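Ketol-acid reductoisomerase (NAD(+)) (uncultured archaeon GZfos26G2, PDB 4XDY) catalyses the magnesium-dependent alkyl migration and NADH-dependent reduction that turn (S)-2-acetolactate into (R)-2,3-dihydroxy-isovalerate on the way to branched-chain amino acids. Local coordinates at residues Asp195-Gly198 and Glu199-Leu203; Pro273-Lys276 and Glu277-Glu281; Glu294-Asp297 and Glu298-Gly302; Pro304-Lys307 and Ala308-Lys312; Gly138-Glu141 and Arg142-Tyr145. All coordinates share one frame; numbering follows the deposited sequence. Where two conformers were deposited one is given.

Interaction 1: residues Asp195-Gly198 and Glu199-Leu203; sequences DLFG and EQCVL. With MG (magnesium ion), chain C; MG (magnesium ion), chain D; HIO (N-hydroxy-N-isopropyloxamic acid), chain H.
D195 and E199, one helical turn apart, share a magnesium ion: D195 OD2 binds it at 2.1 Å and E199 OE1 at 2.0 Å. D195 OD2 and E199 OE1 come within 2.9 Å because both bind that ion; the two carboxylate planes stand 79° apart. With D195 OD1 2.0 Å from the second magnesium ion, the D195 carboxylate bridges the pair; OD1 also accepts a hydrogen bond from K135 NZ. O2 of the inhibitor N-hydroxy-N-isopropyloxamic acid bridges both metals as well, and waters complete each shell of six. These two residues are the part of the two-magnesium centre of ketol-acid reductoisomerases that helix 188-203 supplies, with H112, the predicted active-site histidine, against D195. The first torsion of E199 (chi1 64°) sets CG between backbone N and carbonyl carbon, over the carbonyl oxygens of D195 and L196.

Among the backbone bonds the helix widens into a pi-type turn at its end: G198 O takes both V202 N, at 3.0 Å, and L203 N, at 2.8 Å, from opposite faces of its carbonyl plane.

Packing occupies another side of the helix. C201 CB sits over one face of the F197 ring, a CH-pi contact 4.1 Å from the centroid, while SG approaches the same ring obliquely. A282 and L283 of helix 273-287 cover this pair.

Interaction 2: residues Pro273-Lys276 and Glu277-Glu281; sequences PEVK and EKMKE
P273 O is gripped twice: E277 N donates to it at 3.0 Å, in the ordinary i to i+4 manner, and water 6 donates at 2.8 Å. The same water also donates to E277 OE2, so it spans backbone and side chain within the first turn. E277 can meet it because its chain bends at chi2 (-54°), folding the carboxylate back instead of stretching it away from the helix. E277 OE2 also takes a salt bridge from K280 NZ at 2.7 Å, on the syn lone pair, the side facing the other carboxylate oxygen.

This is the opening of helix 273-287 in the knotted, all-helical C-terminal domain of the enzyme, at the dimer interface. K276 carries CG opposite its backbone N (chi1 -169°) and runs extended to NZ, passing K280 with K276 CE and K280 CE 4.1 Å apart. K276 NZ and K280 NZ stay 5.3 Å apart; the first is claimed by salt bridges to E216 and E220 of the second subunit, the second by E277, which probably eases the like charges. All that is said of K280 holds for the conformer given, one of two.

On the buried flank V275 CG1 meets the methyl end of M279, CE, at 4.1 Å. M279 runs out straight beyond CG, its CG lying 3.3 Å from V275 O. V275 packs on I270 and M279 on G214, both of the second subunit.

Interaction 3: residues Glu294-Asp297 and Glu298-Gly302; sequences EWVD and EYKRG
A Schellman motif closes helix 290-300, with G302 in positive phi (87°) as the residue that leaves the helical path. G302 N donates to Y299 O at 3.0 Å, while R301 N still makes a regular helical bond to D297 O, at 3.0 Å.

Upstream, W295 and E298 meet along one flank. E298 CG comes to the edge of the indole, near its plane, 4.0 Å from W295 CZ3, and the ring and carboxylate planes are only 13° apart. The glutamate gets there with CG anti to the backbone N (chi1 173°) and a bend at chi2, which carries the carboxylate toward the start of helix 304-315, where OE2 accepts from L306 N.

A further flank carries V296 and K300, lying alongside each other and pointing the same way: V296 CG1 is 3.7 Å from K300 NZ, and the lysine chain follows the valine with its methylenes. D297 OD1 stays 4.8 Å from K300 NZ, beyond a salt bridge, though the opposite charges may still attract weakly.

The indole is clamped between parts of the fold and the dimer: it touches L306 of helix 304-315 and E88 of an NAD-binding loop, and stacks on Y261 of the second subunit. E294, at the other end, is tied by a salt bridge to R285 of helix 273-287.

Interaction 4: residues Pro304-Lys307 and Ala308-Lys312; sequences PFLK and ASREK
F305 O holds two donors from one residue: S309 N and S309 OG, each at 2.8 Å. They arrive from opposite faces of the carbonyl plane, the hydroxyl from well above it. S309 can do this because OG stands beside its backbone N (chi1 -52°), turned back down the helix. S309 OG also hangs over the centre of the F305 ring, 3.5 Å above its plane; the bond to the carbonyl holds the oxygen there, packed on the ring face. The next helical bond runs from R310 N to L306 O at 3.0 Å.

Further out, L306 supports the arginine. L306 CG sits over the centre of one face of the R310 guanidinium, 3.6 Å from its plane, and L306 CD2 lies 3.6 Å from R310 NH2. The arginine chain runs extended from CG to NE, while its NH2 makes a salt bridge to E260 of the second subunit, on which L306 also packs. F305 and S309 both rest on W264 of that subunit.

The arrangement is the first turns of an amphipathic helix, 304-315, in the C-terminal domain, opened by P304 and applied to the partner subunit of the dimer.

Interaction 5: residues Gly138-Glu141 and Arg142-Tyr145; sequences GTEE and RKAY
E140 lies alongside K143, both pointing the same way, with E140 OE1 3.8 Å from K143 CD. The overlap is carboxylate against lysine methylene; the charged ends stay 4.5 Å apart, E140 OE1 to K143 NZ, beyond a salt bridge. K143 NZ makes its salt bridge to E147 instead, its chain bending at chi3 and chi4 on the way. On the other side of the carboxylate T139 OG1 donates to E140 OE2 at 2.7 Å, along the anti lone pair, the one pointing away from OE1. A bend at chi2 (-41°) curls the glutamate back to accept it, so its carboxylate sits between the hydroxyl and the lysine chain. L242 of the second subunit packs on both T139 and E140.

Helix 138-146 belongs to the Rossmann domain that holds the dinucleotide, and its first residue, G138, touches the bound NADH. Regular i to i+4 bonds run from that first residue onward, beginning with R142 N to G138 O at 3.0 Å and continuing to Y145 N to E141 O at 3.1 Å.

The remaining long side chains turn to helix 26-37 and its surroundings; that helix follows the glycine-rich nucleotide-binding turn. E141, extended, accepts from Q27, itself an NAD-binding residue, and so probably helps position it. R142, bent at chi2, forms a salt bridge with D37. Y145 touches C34 and D37 of the helix, while its hydroxyl bonds to S38 and its ring stacks on H177.

Overall arrangement
Interaction 1 binds both magnesium ions and the inhibitor, which is also bonded to S256 of the second subunit. Interaction 2 backs it: their centres are about 13 Å apart, and F197 CE1 lies 3.4 Å from M279 O. Interactions 3 and 4 sit on successive helices, again about 13 Å between centres, with E298 OE2 3.3 Å from L306 N and a weak bond from K307 NZ to G302 O. Interaction 5 stands apart in the Rossmann domain, about 20 Å from interaction 1 centre to centre, bordering the same site from the NADH side. All five touch the second subunit.

Interaction 1: residues Asp195-Gly198 and Glu199-Leu203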
# COMPACT_ATOMS: atom_id res chain seq x y z
N ASP A 195 17.39 7.19 -0.80
CA ASP A 195 16.87 5.97 -1.48
C ASP A 195 17.15 4.73 -0.63
O ASP A 195 16.27 3.93 -0.39
CB ASP A 195 17.51 5.82 -2.84
CG ASP A 195 16.88 4.68 -3.64
OD1 ASP A 195 15.75 4.89 -4.14
OD2 ASP A 195 17.50 3.59 -3.62
N LEU A 196 18.38 4.60 -0.22
CA LEU A 196 18.81 3.51 0.65
C LEU A 196 18.02 3.52 1.95
O LEU A 196 17.45 2.51 2.34
CB LEU A 196 20.27 3.58 0.90
CG LEU A 196 21.22 3.23 -0.26
CD1 LEU A 196 22.65 3.42 0.19
CD2 LEU A 196 21.09 1.80 -0.77
N PHE A 197 17.90 4.72 2.55
CA PHE A 197 17.10 4.83 3.77
C PHE A 197 15.67 4.38 3.58
O PHE A 197 15.13 3.60 4.39
CB PHE A 197 17.10 6.29 4.27
CG PHE A 197 16.20 6.49 5.43
CD1 PHE A 197 16.62 6.11 6.68
CD2 PHE A 197 14.94 6.98 5.27
CE1 PHE A 197 15.77 6.31 7.79
CE2 PHE A 197 14.05 7.12 6.36
CZ PHE A 197 14.48 6.78 7.63
N GLY A 198 15.04 4.89 2.54
CA GLY A 198 13.61 4.65 2.29
C GLY A 198 13.34 3.16 2.09
O GLY A 198 12.43 2.61 2.66
N GLU A 199 14.15 2.49 1.27
CA GLU A 199 13.87 1.10 0.98
C GLU A 199 14.12 0.26 2.27
O GLU A 199 13.38 -0.70 2.51
CB GLU A 199 14.66 0.59 -0.24
CG GLU A 199 16.14 0.57 -0.09
CD GLU A 199 16.93 0.69 -1.40
OE1 GLU A 199 16.38 1.17 -2.44
OE2 GLU A 199 18.11 0.24 -1.40
N GLN A 200 15.17 0.58 3.01
CA GLN A 200 15.54 -0.16 4.22
C GLN A 200 14.48 -0.01 5.33
O GLN A 200 14.11 -0.98 6.00
CB GLN A 200 16.89 0.30 4.73
CG GLN A 200 18.01 -0.25 3.91
CD GLN A 200 19.34 0.40 4.18
OE1 GLN A 200 19.57 0.95 5.25
NE2 GLN A 200 20.27 0.36 3.18
N CYS A 201 14.11 1.22 5.59
CA CYS A 201 13.44 1.59 6.83
C CYS A 201 11.91 1.69 6.66
O CYS A 201 11.22 1.70 7.68
CB CYS A 201 14.00 2.86 7.41
SG CYS A 201 15.75 2.65 7.87
N VAL A 202 11.44 1.96 5.44
CA VAL A 202 10.03 2.30 5.23
C VAL A 202 9.38 1.38 4.22
O VAL A 202 8.44 0.62 4.51
CB VAL A 202 9.84 3.79 4.80
CG1 VAL A 202 8.35 4.10 4.60
CG2 VAL A 202 10.46 4.70 5.88
N LEU A 203 9.83 1.49 2.97
CA LEU A 203 9.14 0.85 1.88
C LEU A 203 9.25 -0.68 1.84
O LEU A 203 8.27 -1.35 1.47
CB LEU A 203 9.64 1.39 0.55
CG LEU A 203 9.50 2.89 0.22
CD1 LEU A 203 10.22 3.22 -1.09
CD2 LEU A 203 8.04 3.24 0.12
MG MG C . 17.08 1.68 -4.29
MG MG D . 14.11 3.77 -4.43
C1 HIO H . 15.24 -0.19 -5.36
O11 HIO H . 16.46 -0.11 -5.08
O12 HIO H . 14.61 -1.15 -5.93
C2 HIO H . 14.53 1.12 -5.03
O2 HIO H . 15.24 2.14 -4.85
N3 HIO H . 13.23 1.21 -4.81
O3 HIO H . 12.59 2.52 -4.85
C4 HIO H . 12.38 0.08 -4.59
C41 HIO H . 11.54 0.33 -3.33
C42 HIO H . 11.55 -0.08 -5.86
O HOH W 1 14.12 3.38 -2.36
O HOH W 2 18.94 0.95 -3.70
O HOH W 3 17.88 2.26 -6.22
O HOH W 4 14.43 4.53 -6.47
O HOH W 5 12.84 5.50 -4.06

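Interaction 2: residues Pro273-Lys276 and Glu277-Glu281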
# COMPACT_ATOMS: atom_id res chain seq x y z
N PRO A 273 9.11 6.33 19.56
CA PRO A 273 10.40 7.01 19.52
C PRO A 273 11.55 6.08 19.37
O PRO A 273 12.55 6.49 18.75
CB PRO A 273 10.42 7.75 20.94
CG PRO A 273 8.94 8.03 21.20
CD PRO A 273 8.25 6.79 20.69
N GLU A 274 11.50 4.86 19.92
CA GLU A 274 12.60 3.90 19.78
C GLU A 274 12.82 3.55 18.32
O GLU A 274 13.97 3.42 17.82
CB GLU A 274 12.33 2.60 20.57
CG GLU A 274 12.08 2.87 22.04
CD GLU A 274 10.65 3.37 22.48
OE1 GLU A 274 9.69 3.70 21.68
OE2 GLU A 274 10.49 3.48 23.71
N VAL A 275 11.72 3.39 17.60
CA VAL A 275 11.80 3.14 16.13
C VAL A 275 12.43 4.32 15.36
O VAL A 275 13.32 4.14 14.48
CB VAL A 275 10.40 2.80 15.50
CG1 VAL A 275 10.50 2.74 13.95
CG2 VAL A 275 9.93 1.46 16.03
N LYS A 276 12.06 5.51 15.74
CA LYS A 276 12.61 6.68 15.10
C LYS A 276 14.15 6.75 15.29
O LYS A 276 14.91 7.11 14.35
CB LYS A 276 11.95 7.97 15.57
CG LYS A 276 12.31 9.18 14.75
CD LYS A 276 11.57 10.46 15.18
CE LYS A 276 11.95 11.65 14.38
NZ LYS A 276 11.09 12.80 14.75
N GLU A 277 14.58 6.42 16.52
CA GLU A 277 16.02 6.42 16.85
C GLU A 277 16.76 5.36 16.03
O GLU A 277 17.86 5.64 15.55
CB GLU A 277 16.24 6.23 18.36
CG GLU A 277 15.92 7.48 19.18
CD GLU A 277 16.68 8.73 18.67
OE1 GLU A 277 17.93 8.60 18.46
OE2 GLU A 277 16.02 9.75 18.35
N LYS A 278 16.17 4.18 15.84
CA LYS A 278 16.77 3.13 15.01
C LYS A 278 16.89 3.66 13.57
O LYS A 278 17.93 3.49 12.89
CB LYS A 278 15.95 1.86 15.05
CG LYS A 278 16.00 1.13 16.42
CD LYS A 278 17.36 0.44 16.60
CE LYS A 278 17.25 -0.70 17.62
NZ LYS A 278 17.27 -0.10 18.97
N MET A 279 15.86 4.34 13.13
CA MET A 279 15.88 4.95 11.77
C MET A 279 17.01 5.95 11.59
O MET A 279 17.70 5.95 10.57
CB MET A 279 14.54 5.62 11.45
CG MET A 279 13.40 4.65 11.23
SD MET A 279 11.92 5.62 10.80
CE MET A 279 10.77 4.37 10.17
N LYS A 280 17.21 6.82 12.57
CA LYS A 280 18.34 7.75 12.58
C LYS A 280 19.65 7.03 12.46
O LYS A 280 20.49 7.42 11.64
CB LYS A 280 18.34 8.61 13.85
CG LYS A 280 17.30 9.71 13.82
CD LYS A 280 17.25 10.45 15.18
CE LYS A 280 15.94 11.18 15.35
NZ LYS A 280 15.93 11.88 16.65
N GLU A 281 19.81 5.94 13.23
CA GLU A 281 21.03 5.14 13.21
C GLU A 281 21.26 4.48 11.84
O GLU A 281 22.40 4.44 11.34
CB GLU A 281 21.08 4.08 14.35
CG GLU A 281 21.11 4.78 15.73
CD GLU A 281 20.70 3.90 16.97
OE1 GLU A 281 20.53 2.67 16.82
OE2 GLU A 281 20.53 4.49 18.09
O HOH W 6 12.96 9.24 18.96

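Interaction 3: residues Glu294-Asp297 and Glu298-Gly302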
# COMPACT_ATOMS: atom_id res chain seq x y z
N GLU A 294 29.22 -2.91 3.68
CA GLU A 294 28.60 -4.21 3.96
C GLU A 294 27.98 -4.84 2.76
O GLU A 294 28.07 -6.06 2.56
CB GLU A 294 27.49 -4.13 5.07
CG GLU A 294 28.07 -3.68 6.36
CD GLU A 294 26.99 -3.33 7.37
OE1 GLU A 294 25.77 -3.36 7.07
OE2 GLU A 294 27.40 -2.99 8.49
N TRP A 295 27.30 -4.07 1.92
CA TRP A 295 26.71 -4.66 0.75
C TRP A 295 27.75 -5.09 -0.30
O TRP A 295 27.63 -6.14 -0.89
CB TRP A 295 25.63 -3.71 0.15
CG TRP A 295 25.00 -4.05 -1.19
CD1 TRP A 295 24.80 -3.17 -2.25
CD2 TRP A 295 24.51 -5.31 -1.66
NE1 TRP A 295 24.22 -3.79 -3.28
CE2 TRP A 295 23.99 -5.11 -2.94
CE3 TRP A 295 24.36 -6.58 -1.07
CZ2 TRP A 295 23.42 -6.16 -3.68
CZ3 TRP A 295 23.84 -7.61 -1.83
CH2 TRP A 295 23.30 -7.40 -3.08
N VAL A 296 28.79 -4.29 -0.47
CA VAL A 296 29.93 -4.70 -1.31
C VAL A 296 30.50 -6.01 -0.78
O VAL A 296 30.76 -6.96 -1.54
CB VAL A 296 30.98 -3.59 -1.37
CG1 VAL A 296 32.25 -4.10 -2.08
CG2 VAL A 296 30.42 -2.38 -2.15
N ASP A 297 30.74 -6.07 0.53
CA ASP A 297 31.37 -7.30 1.10
C ASP A 297 30.45 -8.47 0.96
O ASP A 297 30.84 -9.63 0.62
CB ASP A 297 31.81 -7.02 2.56
CG ASP A 297 33.11 -6.11 2.64
OD1 ASP A 297 33.84 -5.94 1.59
OD2 ASP A 297 33.41 -5.58 3.78
N GLU A 298 29.12 -8.22 1.13
CA GLU A 298 28.19 -9.33 0.92
C GLU A 298 28.21 -9.93 -0.47
O GLU A 298 28.15 -11.13 -0.72
CB GLU A 298 26.77 -8.83 1.30
CG GLU A 298 25.66 -9.80 0.99
CD GLU A 298 25.61 -10.98 1.98
OE1 GLU A 298 26.25 -10.84 3.03
OE2 GLU A 298 24.87 -11.90 1.59
N TYR A 299 28.21 -9.05 -1.46
CA TYR A 299 28.31 -9.47 -2.84
C TYR A 299 29.61 -10.24 -3.11
O TYR A 299 29.57 -11.26 -3.77
CB TYR A 299 28.22 -8.22 -3.77
CG TYR A 299 28.61 -8.59 -5.22
CD1 TYR A 299 27.80 -9.41 -5.94
CD2 TYR A 299 29.77 -8.09 -5.80
CE1 TYR A 299 28.14 -9.78 -7.25
CE2 TYR A 299 30.13 -8.45 -7.07
CZ TYR A 299 29.30 -9.28 -7.78
OH TYR A 299 29.64 -9.61 -9.07
N LYS A 300 30.71 -9.70 -2.65
CA LYS A 300 32.09 -10.35 -2.83
C LYS A 300 32.14 -11.73 -2.25
O LYS A 300 32.78 -12.60 -2.81
CB LYS A 300 33.15 -9.51 -2.15
CG LYS A 300 33.46 -8.30 -2.99
CD LYS A 300 34.62 -7.50 -2.37
CE LYS A 300 35.13 -6.50 -3.41
NZ LYS A 300 35.69 -5.28 -2.78
N ARG A 301 31.39 -11.95 -1.16
CA ARG A 301 31.23 -13.25 -0.51
C ARG A 301 30.26 -14.21 -1.15
O ARG A 301 30.15 -15.32 -0.69
CB ARG A 301 30.73 -12.90 0.94
CG ARG A 301 30.91 -13.87 2.01
CD ARG A 301 30.40 -13.25 3.28
NE ARG A 301 31.42 -12.48 3.87
CZ ARG A 301 32.17 -12.89 4.92
NH1 ARG A 301 32.02 -14.06 5.52
NH2 ARG A 301 33.11 -12.07 5.38
N GLY A 302 29.55 -13.86 -2.25
CA GLY A 302 28.56 -14.72 -2.88
C GLY A 302 27.14 -14.64 -2.32
O GLY A 302 26.34 -15.60 -2.36

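Interaction 4: residues Pro304-Lys307 and Ala308-Lys312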
# COMPACT_ATOMS: atom_id res chain seq x y z
N PRO A 304 25.68 -14.79 0.56
CA PRO A 304 25.05 -15.87 1.39
C PRO A 304 23.89 -15.43 2.32
O PRO A 304 22.95 -16.21 2.53
CB PRO A 304 26.23 -16.33 2.25
CG PRO A 304 27.13 -15.15 2.36
CD PRO A 304 27.05 -14.51 0.98
N PHE A 305 23.96 -14.22 2.85
CA PHE A 305 22.86 -13.69 3.68
C PHE A 305 21.61 -13.45 2.87
O PHE A 305 20.51 -13.81 3.28
CB PHE A 305 23.29 -12.43 4.43
CG PHE A 305 22.17 -11.77 5.20
CD1 PHE A 305 21.79 -12.25 6.44
CD2 PHE A 305 21.46 -10.71 4.67
CE1 PHE A 305 20.74 -11.68 7.15
CE2 PHE A 305 20.45 -10.10 5.44
CZ PHE A 305 20.08 -10.60 6.65
N LEU A 306 21.77 -12.88 1.65
CA LEU A 306 20.63 -12.66 0.83
C LEU A 306 20.02 -13.99 0.37
O LEU A 306 18.84 -14.14 0.37
CB LEU A 306 21.01 -11.69 -0.34
CG LEU A 306 19.97 -11.28 -1.37
CD1 LEU A 306 18.79 -10.65 -0.64
CD2 LEU A 306 20.69 -10.32 -2.34
N LYS A 307 20.83 -15.01 -0.02
CA LYS A 307 20.32 -16.32 -0.28
C LYS A 307 19.62 -16.98 0.86
O LYS A 307 18.53 -17.51 0.71
CB LYS A 307 21.47 -17.24 -0.76
CG LYS A 307 21.96 -16.78 -2.13
CD LYS A 307 22.76 -17.82 -2.92
CE LYS A 307 24.08 -18.10 -2.24
NZ LYS A 307 25.12 -18.41 -3.27
N ALA A 308 20.21 -16.93 2.03
CA ALA A 308 19.55 -17.49 3.20
C ALA A 308 18.20 -16.78 3.50
O ALA A 308 17.22 -17.43 3.87
CB ALA A 308 20.46 -17.37 4.42
N SER A 309 18.19 -15.44 3.38
CA SER A 309 16.99 -14.69 3.58
C SER A 309 15.86 -15.00 2.59
O SER A 309 14.70 -15.16 3.02
CB SER A 309 17.27 -13.16 3.68
OG SER A 309 18.26 -12.84 4.62
N ARG A 310 16.18 -15.06 1.30
CA ARG A 310 15.25 -15.49 0.24
C ARG A 310 14.59 -16.80 0.59
O ARG A 310 13.37 -16.95 0.56
CB ARG A 310 15.93 -15.60 -1.08
CG ARG A 310 16.17 -14.24 -1.72
CD ARG A 310 17.21 -14.32 -2.79
NE ARG A 310 17.42 -13.09 -3.47
CZ ARG A 310 18.42 -12.85 -4.29
NH1 ARG A 310 19.26 -13.83 -4.60
NH2 ARG A 310 18.55 -11.68 -4.85
N GLU A 311 15.41 -17.79 0.94
CA GLU A 311 14.90 -19.12 1.29
C GLU A 311 14.01 -19.08 2.46
O GLU A 311 12.96 -19.70 2.45
CB GLU A 311 16.12 -20.06 1.56
CG GLU A 311 15.78 -21.37 2.20
CD GLU A 311 15.52 -22.43 1.18
OE1 GLU A 311 14.85 -22.13 0.16
OE2 GLU A 311 15.99 -23.57 1.40
N LYS A 312 14.38 -18.38 3.52
CA LYS A 312 13.53 -18.41 4.69
C LYS A 312 12.18 -17.69 4.46
O LYS A 312 11.19 -18.17 4.94
CB LYS A 312 14.17 -17.80 5.91
CG LYS A 312 15.37 -18.55 6.38
CD LYS A 312 15.77 -18.09 7.77
CE LYS A 312 16.46 -16.74 7.76
NZ LYS A 312 17.10 -16.56 9.09

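Interaction 5: residues Gly138-Glu141 and Arg142-Tyr145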
# COMPACT_ATOMS: atom_id res chain seq x y z
N GLY A 138 10.03 -0.79 -11.09
CA GLY A 138 9.95 -0.63 -12.52
C GLY A 138 8.63 -1.07 -13.17
O GLY A 138 8.17 -0.44 -14.12
N THR A 139 8.01 -2.14 -12.63
CA THR A 139 6.76 -2.69 -13.16
C THR A 139 5.64 -1.63 -13.01
O THR A 139 4.79 -1.45 -13.90
CB THR A 139 6.36 -3.99 -12.45
OG1 THR A 139 6.32 -3.77 -11.03
CG2 THR A 139 7.40 -5.13 -12.80
N GLU A 140 5.65 -0.88 -11.86
CA GLU A 140 4.56 0.05 -11.53
C GLU A 140 4.81 1.40 -12.26
O GLU A 140 3.88 2.05 -12.66
CB GLU A 140 4.47 0.24 -10.02
CG GLU A 140 4.30 -1.10 -9.28
CD GLU A 140 3.35 -2.05 -9.99
OE1 GLU A 140 2.14 -1.74 -9.93
OE2 GLU A 140 3.79 -3.11 -10.56
N GLU A 141 6.07 1.69 -12.52
CA GLU A 141 6.54 2.79 -13.39
C GLU A 141 6.01 2.63 -14.82
O GLU A 141 5.42 3.59 -15.41
CB GLU A 141 8.06 2.82 -13.39
CG GLU A 141 8.70 3.80 -14.35
CD GLU A 141 10.21 3.65 -14.40
OE1 GLU A 141 10.77 2.94 -13.54
OE2 GLU A 141 10.84 4.23 -15.32
N ARG A 142 6.12 1.42 -15.36
CA ARG A 142 5.61 1.17 -16.67
C ARG A 142 4.09 1.29 -16.77
O ARG A 142 3.58 1.96 -17.65
CB ARG A 142 6.09 -0.20 -17.15
CG ARG A 142 5.46 -0.59 -18.52
CD ARG A 142 5.97 0.37 -19.59
NE ARG A 142 5.64 -0.15 -20.94
CZ ARG A 142 5.53 0.60 -22.04
NH1 ARG A 142 5.63 1.91 -21.97
NH2 ARG A 142 5.21 0.02 -23.20
N LYS A 143 3.39 0.78 -15.77
CA LYS A 143 1.97 0.89 -15.65
C LYS A 143 1.52 2.30 -15.57
O LYS A 143 0.52 2.69 -16.26
CB LYS A 143 1.45 0.14 -14.44
CG LYS A 143 1.34 -1.36 -14.63
CD LYS A 143 0.71 -2.00 -13.39
CE LYS A 143 -0.79 -1.67 -13.31
NZ LYS A 143 -1.14 -0.39 -12.67
N ALA A 144 2.19 3.10 -14.73
CA ALA A 144 1.84 4.51 -14.64
C ALA A 144 1.93 5.20 -16.01
O ALA A 144 1.04 6.01 -16.38
CB ALA A 144 2.73 5.25 -13.59
N TYR A 145 2.99 4.89 -16.76
CA TYR A 145 3.19 5.52 -18.05
C TYR A 145 2.05 5.10 -19.01
O TYR A 145 1.43 5.96 -19.66
CB TYR A 145 4.53 5.07 -18.62
CG TYR A 145 4.84 5.56 -20.00
CD1 TYR A 145 4.25 4.96 -21.11
CD2 TYR A 145 5.66 6.63 -20.21
CE1 TYR A 145 4.50 5.44 -22.41
CE2 TYR A 145 5.92 7.11 -21.49
CZ TYR A 145 5.34 6.46 -22.60
OH TYR A 145 5.63 6.93 -23.88